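Local coordinates for endonuclease V isoform X2 (PDB 6OZI), which is an inosine-specific endonuclease that probably cuts RNA strands near inosine in a metal-dependent reaction, at residues G127-L132 with T138-V143; S162-L167 with A187-Y192; D42-K47 with K238-I243. The protein carries 1 engineered substitution. All coordinates share one frame; numbering follows the deposited sequence.

Interaction 1. Residues G127-L132 with T138-V143. With nucleotides of chain C.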
loop_
_atom_site.group_PDB
_atom_site.type_symbol
_atom_site.label_atom_id
_atom_site.label_comp_id
_atom_site.label_asym_id
_atom_site.label_seq_id
_atom_site.Cartn_x
_atom_site.Cartn_y
_atom_site.Cartn_z
ATOM N N GLY A 127 9.693 -26.351 8.756
ATOM C CA GLY A 127 8.876 -25.225 8.352
ATOM C C GLY A 127 8.151 -25.508 7.045
ATOM O O GLY A 127 8.411 -26.496 6.353
ATOM N N ALA A 128 7.238 -24.592 6.692
ATOM C CA ALA A 128 6.327 -24.825 5.570
ATOM C C ALA A 128 7.074 -25.064 4.265
ATOM O O ALA A 128 6.664 -25.907 3.462
ATOM C CB ALA A 128 5.353 -23.653 5.424
ATOM N N ALA A 129 8.178 -24.348 4.034
ATOM C CA ALA A 129 8.916 -24.531 2.785
ATOM C C ALA A 129 9.428 -25.964 2.666
ATOM O O ALA A 129 9.306 -26.606 1.611
ATOM C CB ALA A 129 10.069 -23.534 2.704
ATOM N N SER A 130 10.001 -26.484 3.754
ATOM C CA SER A 130 10.460 -27.869 3.774
ATOM C C SER A 130 9.293 -28.842 3.683
ATOM O O SER A 130 9.333 -29.800 2.906
ATOM C CB SER A 130 11.261 -28.130 5.047
ATOM O OG SER A 130 12.332 -27.221 5.165
ATOM N N HIS A 131 8.249 -28.607 4.479
ATOM C CA HIS A 131 7.075 -29.473 4.509
ATOM C C HIS A 131 6.477 -29.653 3.114
ATOM O O HIS A 131 6.305 -30.780 2.626
ATOM C CB HIS A 131 6.061 -28.862 5.479
ATOM C CG HIS A 131 4.912 -29.754 5.828
ATOM N ND1 HIS A 131 4.468 -29.910 7.122
ATOM C CD2 HIS A 131 4.083 -30.495 5.055
ATOM C CE1 HIS A 131 3.431 -30.727 7.137
ATOM N NE2 HIS A 131 3.180 -31.100 5.896
ATOM N N LEU A 132 6.164 -28.536 2.456
ATOM C CA LEU A 132 5.599 -28.590 1.112
ATOM C C LEU A 132 6.574 -29.244 0.136
ATOM O O LEU A 132 6.165 -30.043 -0.725
ATOM C CB LEU A 132 5.224 -27.178 0.647
ATOM C CG LEU A 132 3.866 -26.597 1.068
ATOM C CD1 LEU A 132 3.614 -26.684 2.582
ATOM C CD2 LEU A 132 3.717 -25.158 0.586
ATOM N N THR A 138 9.377 -31.806 -4.316
ATOM C CA THR A 138 9.851 -30.667 -5.086
ATOM C C THR A 138 10.902 -29.911 -4.290
ATOM O O THR A 138 10.880 -29.879 -3.054
ATOM C CB THR A 138 8.710 -29.696 -5.499
ATOM O OG1 THR A 138 8.104 -29.118 -4.338
ATOM C CG2 THR A 138 7.652 -30.414 -6.324
ATOM N N ARG A 139 11.845 -29.324 -5.027
ATOM C CA ARG A 139 12.925 -28.550 -4.435
ATOM C C ARG A 139 12.410 -27.177 -4.020
ATOM O O ARG A 139 11.795 -26.468 -4.824
ATOM C CB ARG A 139 14.074 -28.426 -5.436
ATOM C CG ARG A 139 15.331 -27.779 -4.900
ATOM C CD ARG A 139 16.482 -27.972 -5.891
ATOM N NE ARG A 139 16.851 -29.380 -6.050
ATOM C CZ ARG A 139 16.505 -30.147 -7.083
ATOM N NH1 ARG A 139 15.771 -29.652 -8.074
ATOM N NH2 ARG A 139 16.893 -31.418 -7.123
ATOM N N THR A 140 12.647 -26.809 -2.756
ATOM C CA THR A 140 12.118 -25.569 -2.206
ATOM C C THR A 140 13.157 -24.832 -1.373
ATOM O O THR A 140 14.025 -25.436 -0.737
ATOM C CB THR A 140 10.899 -25.820 -1.324
ATOM O OG1 THR A 140 11.289 -26.661 -0.232
ATOM C CG2 THR A 140 9.795 -26.487 -2.116
ATOM N N ILE A 141 13.007 -23.512 -1.339
ATOM C CA ILE A 141 13.813 -22.615 -0.525
ATOM C C ILE A 141 12.867 -21.790 0.337
ATOM O O ILE A 141 11.816 -21.341 -0.137
ATOM C CB ILE A 141 14.691 -21.707 -1.410
ATOM C CG1 ILE A 141 15.686 -22.560 -2.195
ATOM C CG2 ILE A 141 15.394 -20.655 -0.575
ATOM C CD1 ILE A 141 16.325 -21.842 -3.338
ATOM N N GLY A 142 13.225 -21.604 1.604
ATOM C CA GLY A 142 12.449 -20.772 2.503
ATOM C C GLY A 142 13.002 -19.356 2.536
ATOM O O GLY A 142 14.199 -19.152 2.755
ATOM N N VAL A 143 12.123 -18.386 2.299
ATOM C CA VAL A 143 12.485 -16.967 2.338
ATOM C C VAL A 143 11.496 -16.270 3.261
ATOM O O VAL A 143 10.308 -16.158 2.933
ATOM C CB VAL A 143 12.478 -16.310 0.952
ATOM C CG1 VAL A 143 12.798 -14.823 1.083
ATOM C CG2 VAL A 143 13.452 -17.007 0.009
ATOM P P DI C 5 5.980 -14.763 13.197
ATOM O OP1 DI C 5 6.316 -13.305 13.341
ATOM O OP2 DI C 5 4.491 -15.000 13.158
ATOM O "O5'" DI C 5 6.750 -15.414 11.892
ATOM C "C5'" DI C 5 7.982 -14.895 11.460
ATOM C "C4'" DI C 5 8.284 -15.401 10.059
ATOM O "O4'" DI C 5 8.433 -17.012 10.138
ATOM C "C3'" DI C 5 7.311 -15.131 9.210
ATOM O "O3'" DI C 5 7.845 -14.775 7.856
ATOM C "C2'" DI C 5 6.481 -16.431 9.073
ATOM C "C1'" DI C 5 7.506 -17.544 9.374
ATOM N N9 DI C 5 6.810 -18.640 10.067
ATOM C C8 DI C 5 6.066 -18.798 11.173
ATOM N N7 DI C 5 5.708 -20.099 11.221
ATOM C C5 DI C 5 6.221 -20.716 10.169
ATOM C C6 DI C 5 6.154 -22.169 9.700
ATOM O O6 DI C 5 5.552 -22.982 10.313
ATOM N N1 DI C 5 6.815 -22.547 8.501
ATOM C C2 DI C 5 7.537 -21.575 7.736
ATOM N N3 DI C 5 7.593 -20.195 8.183
ATOM C C4 DI C 5 6.906 -19.802 9.439
#
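Thr140 donates its hydroxyl to the main-chain carbonyl of Ala129, with OG1 2.7 Å from Ala129 O. The C=O...donor angle is 121°, with the donor above the carbonyl plane, 59° out of it. OG1 sits between the backbone N and the carbonyl carbon of Thr140 (chi1 61°), which turns it to the helix. A valine here would probably leave Ala129 O without this donor and remove the hydrogen bond that joins residues 127-132 to 138-143. Beside the bond the packing is apolar. The methyl of Ala129 lies 3.7 Å from Gly142 CA. Gly142 has no CB to crowd that methyl, and the strand runs close to the helix. The segment axes approach to 7.3 Å and run nearly antiparallel. Gly127 is the N-cap of this helix. The first turn faces the deoxyinosine of chain C, with Ala128 N 2.8 Å from N1 of DI5, consistent with a part in recognising the base. This is the returning half of a beta-alpha-beta crossover: strand 112-116, helix 128-136, strand 140-144. Thr140 also touches Leu115 and pairs through its backbone with His206. Helix 86-104 packs on Ala128, His131 and Leu132, while Ile141 points away from residues 127-132 and touches helix 210-219.

Interaction 2. Residues S162-L167 with A187-Y192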
loop_
_atom_site.group_PDB
_atom_site.type_symbol
_atom_site.label_atom_id
_atom_site.label_comp_id
_atom_site.label_asym_id
_atom_site.label_seq_id
_atom_site.Cartn_x
_atom_site.Cartn_y
_atom_site.Cartn_z
ATOM N N SER A 162 21.134 -7.196 16.188
ATOM C CA SER A 162 22.315 -6.430 16.584
ATOM C C SER A 162 23.586 -7.056 16.017
ATOM O O SER A 162 24.485 -6.338 15.559
ATOM C CB SER A 162 22.398 -6.305 18.106
ATOM O OG SER A 162 22.766 -7.530 18.706
ATOM N N GLN A 163 23.671 -8.391 16.023
ATOM C CA GLN A 163 24.807 -9.066 15.399
ATOM C C GLN A 163 24.896 -8.730 13.914
ATOM O O GLN A 163 25.997 -8.565 13.370
ATOM C CB GLN A 163 24.716 -10.580 15.610
ATOM C CG GLN A 163 26.002 -11.313 15.248
ATOM C CD GLN A 163 25.957 -12.814 15.525
ATOM O OE1 GLN A 163 24.978 -13.334 16.058
ATOM N NE2 GLN A 163 27.030 -13.511 15.162
ATOM N N PHE A 164 23.750 -8.655 13.234
ATOM C CA PHE A 164 23.767 -8.332 11.812
ATOM C C PHE A 164 24.191 -6.889 11.564
ATOM O O PHE A 164 24.876 -6.608 10.576
ATOM C CB PHE A 164 22.400 -8.581 11.175
ATOM C CG PHE A 164 22.408 -8.403 9.684
ATOM C CD1 PHE A 164 22.792 -9.439 8.851
ATOM C CD2 PHE A 164 22.075 -7.180 9.120
ATOM C CE1 PHE A 164 22.824 -9.271 7.476
ATOM C CE2 PHE A 164 22.101 -7.000 7.748
ATOM C CZ PHE A 164 22.476 -8.047 6.922
ATOM N N LYS A 165 23.780 -5.955 12.428
ATOM C CA LYS A 165 24.221 -4.572 12.251
ATOM C C LYS A 165 25.718 -4.436 12.500
ATOM O O LYS A 165 26.419 -3.726 11.759
ATOM C CB LYS A 165 23.432 -3.638 13.171
ATOM C CG LYS A 165 21.979 -3.472 12.767
ATOM C CD LYS A 165 21.226 -2.606 13.762
ATOM C CE LYS A 165 19.776 -2.457 13.346
ATOM N NZ LYS A 165 18.950 -1.836 14.413
ATOM N N ARG A 166 26.228 -5.116 13.535
ATOM C CA ARG A 166 27.672 -5.156 13.751
ATOM C C ARG A 166 28.380 -5.739 12.536
ATOM O O ARG A 166 29.462 -5.278 12.159
ATOM C CB ARG A 166 28.003 -5.969 15.004
ATOM C CG ARG A 166 27.534 -5.330 16.308
ATOM C CD ARG A 166 28.194 -5.957 17.539
ATOM N NE ARG A 166 27.916 -7.393 17.642
ATOM C CZ ARG A 166 26.818 -7.913 18.189
ATOM N NH1 ARG A 166 25.874 -7.121 18.684
ATOM N NH2 ARG A 166 26.661 -9.228 18.237
ATOM N N LEU A 167 27.769 -6.739 11.894
ATOM C CA LEU A 167 28.337 -7.278 10.665
ATOM C C LEU A 167 28.353 -6.231 9.563
ATOM O O LEU A 167 29.355 -6.078 8.857
ATOM C CB LEU A 167 27.546 -8.504 10.206
ATOM C CG LEU A 167 27.949 -9.071 8.840
ATOM C CD1 LEU A 167 29.350 -9.705 8.872
ATOM C CD2 LEU A 167 26.912 -10.035 8.347
ATOM N N ALA A 187 19.737 -20.875 9.297
ATOM C CA ALA A 187 19.359 -19.990 8.207
ATOM C C ALA A 187 20.481 -18.992 7.975
ATOM O O ALA A 187 21.496 -18.981 8.677
ATOM C CB ALA A 187 18.045 -19.266 8.511
ATOM N N LYS A 188 20.265 -18.121 6.998
ATOM C CA LYS A 188 21.218 -17.087 6.629
ATOM C C LYS A 188 20.442 -15.784 6.498
ATOM O O LYS A 188 19.472 -15.711 5.737
ATOM C CB LYS A 188 21.929 -17.460 5.324
ATOM C CG LYS A 188 23.385 -17.078 5.264
ATOM C CD LYS A 188 24.097 -17.976 4.268
ATOM C CE LYS A 188 25.613 -17.843 4.360
ATOM N NZ LYS A 188 26.168 -18.639 5.477
ATOM N N ALA A 189 20.817 -14.788 7.293
ATOM C CA ALA A 189 20.307 -13.430 7.138
ATOM C C ALA A 189 21.076 -12.749 6.014
ATOM O O ALA A 189 22.302 -12.633 6.084
ATOM C CB ALA A 189 20.458 -12.651 8.440
ATOM N N VAL A 190 20.374 -12.334 4.962
ATOM C CA VAL A 190 21.037 -11.846 3.761
ATOM C C VAL A 190 20.486 -10.486 3.372
ATOM O O VAL A 190 19.355 -10.113 3.714
ATOM C CB VAL A 190 20.907 -12.827 2.575
ATOM C CG1 VAL A 190 21.486 -14.190 2.942
ATOM C CG2 VAL A 190 19.456 -12.935 2.112
ATOM N N LEU A 191 21.315 -9.745 2.643
ATOM C CA LEU A 191 20.976 -8.420 2.133
ATOM C C LEU A 191 21.618 -8.313 0.753
ATOM O O LEU A 191 22.805 -7.998 0.637
ATOM C CB LEU A 191 21.477 -7.345 3.088
ATOM C CG LEU A 191 20.906 -5.935 3.010
ATOM C CD1 LEU A 191 21.371 -5.170 4.239
ATOM C CD2 LEU A 191 21.354 -5.219 1.736
ATOM N N TYR A 192 20.826 -8.540 -0.292
ATOM C CA TYR A 192 21.346 -8.553 -1.652
ATOM C C TYR A 192 20.906 -7.362 -2.481
ATOM O O TYR A 192 21.669 -6.909 -3.336
ATOM C CB TYR A 192 20.911 -9.837 -2.374
ATOM C CG TYR A 192 21.475 -11.101 -1.769
ATOM C CD1 TYR A 192 22.782 -11.147 -1.307
ATOM C CD2 TYR A 192 20.695 -12.246 -1.645
ATOM C CE1 TYR A 192 23.303 -12.303 -0.756
ATOM C CE2 TYR A 192 21.206 -13.408 -1.091
ATOM C CZ TYR A 192 22.509 -13.430 -0.647
ATOM O OH TYR A 192 23.023 -14.580 -0.094
#
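Phe164 reaches from helix 157-169 to Ala189 and Leu191, near the end of strand 184-190. The contact sits in the RNase H-like fold of the endonuclease V family, where this helix packs near the 174-179 edge of the mixed sheet. One aromatic ring does the bridging, and its conformation decides the contact. CG is anti to the backbone N (chi1 -174°), so the ring projects from the helix to the strand. Different parts of its rim then meet different partners. Phe164 CD1 lies 4.0 Å from Ala189 CB. CE1 lies 3.7 Å from Ala189 O, which approaches the ring obliquely. Leu191 comes to the far end of the ring. Its CB is at the ring edge, near the plane, 4.0 Å from Phe164 CZ. Its branch CD1 reaches CE2 of Phe164 at the same distance, 4.0 Å. The two side chains cross at about a right angle. All three touching residues are buried, and the contact between them is mainly apolar.

Leu175 of strand 174-179 and Pro199 add to the apolar surroundings of Phe164. Phe201 touches Ala189 from strand 200-206. Val190 points away from the helix, and its CB lies over one face of the Tyr192 ring. Farther from the strand, Arg166 folds back along its own helix. Its guanidinium lies over Ser162 O and Gln163 CA, and NH1 donates to Ser162 OG at 3.1 Å, with the acceptor 26° out of the guanidinium plane.

Interaction 3. Residues D42-K47 with K238-I243. With nucleotides of chain C.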
loop_
_atom_site.group_PDB
_atom_site.type_symbol
_atom_site.label_atom_id
_atom_site.label_comp_id
_atom_site.label_asym_id
_atom_site.label_seq_id
_atom_site.Cartn_x
_atom_site.Cartn_y
_atom_site.Cartn_z
ATOM N N ASP A 42 1.922 -18.301 -3.322
ATOM C CA ASP A 42 1.483 -17.536 -2.166
ATOM C C ASP A 42 -0.029 -17.646 -2.032
ATOM O O ASP A 42 -0.722 -18.141 -2.924
ATOM C CB ASP A 42 1.919 -16.077 -2.274
ATOM C CG ASP A 42 2.091 -15.428 -0.930
ATOM O OD1 ASP A 42 1.926 -16.117 0.105
ATOM O OD2 ASP A 42 2.405 -14.222 -0.910
ATOM N N VAL A 43 -0.527 -17.177 -0.887
ATOM C CA VAL A 43 -1.951 -17.170 -0.572
ATOM C C VAL A 43 -2.326 -15.803 -0.024
ATOM O O VAL A 43 -1.667 -15.289 0.887
ATOM C CB VAL A 43 -2.324 -18.268 0.445
ATOM C CG1 VAL A 43 -3.786 -18.193 0.775
ATOM C CG2 VAL A 43 -2.005 -19.650 -0.122
ATOM N N SER A 44 -3.375 -15.216 -0.586
ATOM C CA SER A 44 -4.022 -14.023 -0.075
ATOM C C SER A 44 -5.340 -14.431 0.573
ATOM O O SER A 44 -5.984 -15.389 0.141
ATOM C CB SER A 44 -4.265 -13.026 -1.208
ATOM O OG SER A 44 -4.902 -11.849 -0.749
ATOM N N TYR A 45 -5.755 -13.712 1.610
ATOM C CA TYR A 45 -6.987 -14.082 2.290
ATOM C C TYR A 45 -7.774 -12.839 2.688
ATOM O O TYR A 45 -7.211 -11.759 2.885
ATOM C CB TYR A 45 -6.704 -14.965 3.517
ATOM C CG TYR A 45 -6.019 -14.251 4.659
ATOM C CD1 TYR A 45 -4.633 -14.118 4.695
ATOM C CD2 TYR A 45 -6.758 -13.720 5.711
ATOM C CE1 TYR A 45 -4.007 -13.470 5.747
ATOM C CE2 TYR A 45 -6.145 -13.071 6.761
ATOM C CZ TYR A 45 -4.770 -12.946 6.774
ATOM O OH TYR A 45 -4.165 -12.296 7.825
ATOM N N SER A 46 -9.091 -13.007 2.791
ATOM C CA SER A 46 -9.989 -11.921 3.158
ATOM C C SER A 46 -10.243 -11.921 4.658
ATOM O O SER A 46 -10.467 -12.975 5.261
ATOM C CB SER A 46 -11.320 -12.041 2.416
ATOM O OG SER A 46 -12.148 -10.913 2.665
ATOM N N LYS A 47 -10.185 -10.737 5.260
ATOM C CA LYS A 47 -10.589 -10.573 6.647
ATOM C C LYS A 47 -12.079 -10.290 6.793
ATOM O O LYS A 47 -12.635 -10.508 7.874
ATOM C CB LYS A 47 -9.769 -9.458 7.298
ATOM C CG LYS A 47 -8.371 -9.918 7.693
ATOM C CD LYS A 47 -7.660 -8.914 8.576
ATOM C CE LYS A 47 -6.376 -9.506 9.141
ATOM N NZ LYS A 47 -5.797 -8.663 10.224
ATOM N N LYS A 238 -4.192 -9.245 -5.703
ATOM C CA LYS A 238 -5.010 -8.503 -6.655
ATOM C C LYS A 238 -6.274 -9.276 -6.995
ATOM O O LYS A 238 -7.382 -8.720 -6.984
ATOM C CB LYS A 238 -4.187 -8.197 -7.909
ATOM C CG LYS A 238 -4.965 -7.569 -9.052
ATOM C CD LYS A 238 -4.046 -7.307 -10.242
ATOM C CE LYS A 238 -4.821 -6.790 -11.448
ATOM N NZ LYS A 238 -3.911 -6.429 -12.577
ATOM N N GLU A 239 -6.132 -10.573 -7.277
ATOM C CA GLU A 239 -7.317 -11.362 -7.567
ATOM C C GLU A 239 -8.244 -11.416 -6.361
ATOM O O GLU A 239 -9.466 -11.323 -6.515
ATOM C CB GLU A 239 -6.931 -12.769 -8.020
ATOM C CG GLU A 239 -8.131 -13.671 -8.326
ATOM C CD GLU A 239 -8.937 -13.221 -9.536
ATOM O OE1 GLU A 239 -8.438 -12.394 -10.328
ATOM O OE2 GLU A 239 -10.081 -13.701 -9.701
ATOM N N LEU A 240 -7.689 -11.514 -5.148
ATOM C CA LEU A 240 -8.560 -11.522 -3.973
ATOM C C LEU A 240 -9.363 -10.227 -3.873
ATOM O O LEU A 240 -10.578 -10.252 -3.641
ATOM C CB LEU A 240 -7.750 -11.740 -2.694
ATOM C CG LEU A 240 -8.653 -11.642 -1.458
ATOM C CD1 LEU A 240 -9.391 -12.944 -1.200
ATOM C CD2 LEU A 240 -7.879 -11.228 -0.246
ATOM N N LYS A 241 -8.701 -9.083 -4.074
ATOM C CA LYS A 241 -9.407 -7.809 -4.023
ATOM C C LYS A 241 -10.452 -7.686 -5.121
ATOM O O LYS A 241 -11.451 -6.981 -4.937
ATOM C CB LYS A 241 -8.422 -6.641 -4.105
ATOM C CG LYS A 241 -8.191 -5.951 -2.773
ATOM C CD LYS A 241 -7.484 -6.852 -1.780
ATOM C CE LYS A 241 -7.399 -6.179 -0.418
ATOM N NZ LYS A 241 -8.757 -5.973 0.180
ATOM N N LYS A 242 -10.252 -8.349 -6.262
ATOM C CA LYS A 242 -11.266 -8.266 -7.312
ATOM C C LYS A 242 -12.561 -8.963 -6.908
ATOM O O LYS A 242 -13.652 -8.437 -7.153
ATOM C CB LYS A 242 -10.734 -8.848 -8.620
ATOM C CG LYS A 242 -10.120 -7.809 -9.533
ATOM C CD LYS A 242 -9.443 -8.453 -10.728
ATOM C CE LYS A 242 -8.356 -7.543 -11.297
ATOM N NZ LYS A 242 -7.639 -8.179 -12.441
ATOM N N ILE A 243 -12.465 -10.127 -6.262
ATOM C CA ILE A 243 -13.640 -10.935 -5.942
ATOM C C ILE A 243 -14.142 -10.719 -4.527
ATOM O O ILE A 243 -15.146 -11.328 -4.140
ATOM C CB ILE A 243 -13.351 -12.434 -6.156
ATOM C CG1 ILE A 243 -12.353 -12.932 -5.106
ATOM C CG2 ILE A 243 -12.814 -12.675 -7.553
ATOM C CD1 ILE A 243 -11.875 -14.340 -5.344
ATOM P P DT C 7 3.203 -13.352 2.798
ATOM O OP1 DT C 7 3.339 -13.524 1.340
ATOM O OP2 DT C 7 4.076 -12.380 3.493
ATOM O "O5'" DT C 7 1.687 -12.997 3.167
ATOM C "C5'" DT C 7 0.602 -13.715 2.587
ATOM C "C4'" DT C 7 -0.714 -13.180 3.120
ATOM O "O4'" DT C 7 -0.633 -13.091 4.573
ATOM C "C3'" DT C 7 -1.073 -11.771 2.625
ATOM O "O3'" DT C 7 -2.462 -11.654 2.441
ATOM C "C2'" DT C 7 -0.596 -10.885 3.762
ATOM C "C1'" DT C 7 -0.891 -11.763 4.974
ATOM N N1 DT C 7 -0.045 -11.407 6.144
ATOM C C2 DT C 7 -0.654 -10.913 7.275
ATOM O O2 DT C 7 -1.861 -10.805 7.384
ATOM N N3 DT C 7 0.202 -10.576 8.288
ATOM C C4 DT C 7 1.586 -10.655 8.277
ATOM O O4 DT C 7 2.271 -10.317 9.238
ATOM C C5 DT C 7 2.168 -11.163 7.053
ATOM C C7 DT C 7 3.660 -11.298 6.928
ATOM C C6 DT C 7 1.333 -11.502 6.050
ATOM P P DA C 8 -3.109 -10.258 1.964
ATOM O OP1 DA C 8 -4.341 -10.594 1.224
ATOM O OP2 DA C 8 -2.070 -9.432 1.307
ATOM O "O5'" DA C 8 -3.540 -9.545 3.331
ATOM C "C5'" DA C 8 -4.538 -10.149 4.161
ATOM C "C4'" DA C 8 -5.275 -9.113 5.002
ATOM O "O4'" DA C 8 -4.481 -8.751 6.153
ATOM C "C3'" DA C 8 -5.602 -7.801 4.305
ATOM O "O3'" DA C 8 -6.782 -7.274 4.864
ATOM C "C2'" DA C 8 -4.391 -6.928 4.630
ATOM C "C1'" DA C 8 -3.986 -7.433 6.014
ATOM N N9 DA C 8 -2.544 -7.484 6.230
ATOM C C8 DA C 8 -1.593 -7.963 5.378
ATOM N N7 DA C 8 -0.373 -7.905 5.862
ATOM C C5 DA C 8 -0.541 -7.354 7.122
ATOM C C6 DA C 8 0.370 -7.019 8.152
ATOM N N6 DA C 8 1.697 -7.205 8.069
ATOM N N1 DA C 8 -0.141 -6.489 9.281
ATOM C C2 DA C 8 -1.461 -6.303 9.365
ATOM N N3 DA C 8 -2.405 -6.564 8.468
ATOM C C4 DA C 8 -1.875 -7.093 7.361
ATOM P P A C 6 7.063 -13.726 6.921
ATOM O OP1 A C 6 7.817 -13.591 5.650
ATOM O OP2 A C 6 6.759 -12.525 7.741
ATOM O "O5'" A C 6 5.695 -14.458 6.563
ATOM C "C5'" A C 6 5.671 -15.566 5.674
ATOM C "C4'" A C 6 4.255 -16.002 5.410
ATOM O "O4'" A C 6 3.645 -16.406 6.659
ATOM C "C3'" A C 6 3.343 -14.913 4.880
ATOM O "O3'" A C 6 3.427 -14.784 3.475
ATOM C "C2'" A C 6 1.965 -15.337 5.372
ATOM O "O2'" A C 6 1.414 -16.338 4.531
ATOM C "C1'" A C 6 2.304 -15.981 6.706
ATOM N N9 A C 6 2.146 -15.089 7.870
ATOM C C8 A C 6 3.141 -14.644 8.710
ATOM N N7 A C 6 2.706 -13.907 9.702
ATOM C C5 A C 6 1.332 -13.881 9.514
ATOM C C6 A C 6 0.286 -13.273 10.235
ATOM N N6 A C 6 0.470 -12.539 11.339
ATOM N N1 A C 6 -0.976 -13.451 9.780
ATOM C C2 A C 6 -1.167 -14.183 8.675
ATOM N N3 A C 6 -0.268 -14.805 7.916
ATOM C C4 A C 6 0.973 -14.615 8.397
#
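Leu240 pushes one methyl, CD2, against the end of strand 37-45, the tight part of the contact. CD2 lies 3.1 Å from Ser44 OG and 3.2 Å from Tyr45 O. The other branch, CD1, rests 4.2 Å from Ser46 CB. Ser46 OG bonds to Glu244 of its own chain. Leu240 has CG anti to the backbone N (chi1 176°), which carries both methyls to the strand.

The same strand end grips the DNA. Ser44 OG donates to OP1 of DA8 of chain C, at a doubtfully short modelled distance. A weak bond from Tyr45 N reaches the same oxygen. Tyr45 points away from the helix. Its OH donates to O2 of DT7 of chain C at 2.8 Å. C5' of DA8 sits over one ring face, toward the rim, and O4' of DT7 lies at the edge, in plane. Asp42, farther back, is hydrogen-bonded to the engineered Asn233 and lies close to Asp116, consistent with the metal centre of RNase H-like nucleases.

The helix is looser on its other sides. Lys238 is exposed. Lys241 pairs with the same-chain Glu244 and with a DNA phosphate, and Lys242 packs on Glu244 of the second subunit.

Helix 227-243 thus lies across two neighbouring strands: Leu240 meets strand 37-45, and both Leu240 and Ile243 rest on Leu52 and Val54 of strand 52-61.

All three contacts reach the same mixed sheet but at different places. The centre of interaction 1 is about 5 Å from the centre of the chain, about 21 Å from that of interaction 2 and about 22 Å from that of interaction 3. Interactions 2 and 3 are about 32 Å apart between centres. None touches another. The bound strand links two of them: interaction 1 lies at the inosine base, and interaction 3 meets the nucleotides that follow it and holds Asp42 by their backbone, probably at the catalytic centre. The nearest atom of interaction 2 is about 6 Å from the nucleic acid. Strand 140-144 is followed in the chain by helix 157-169.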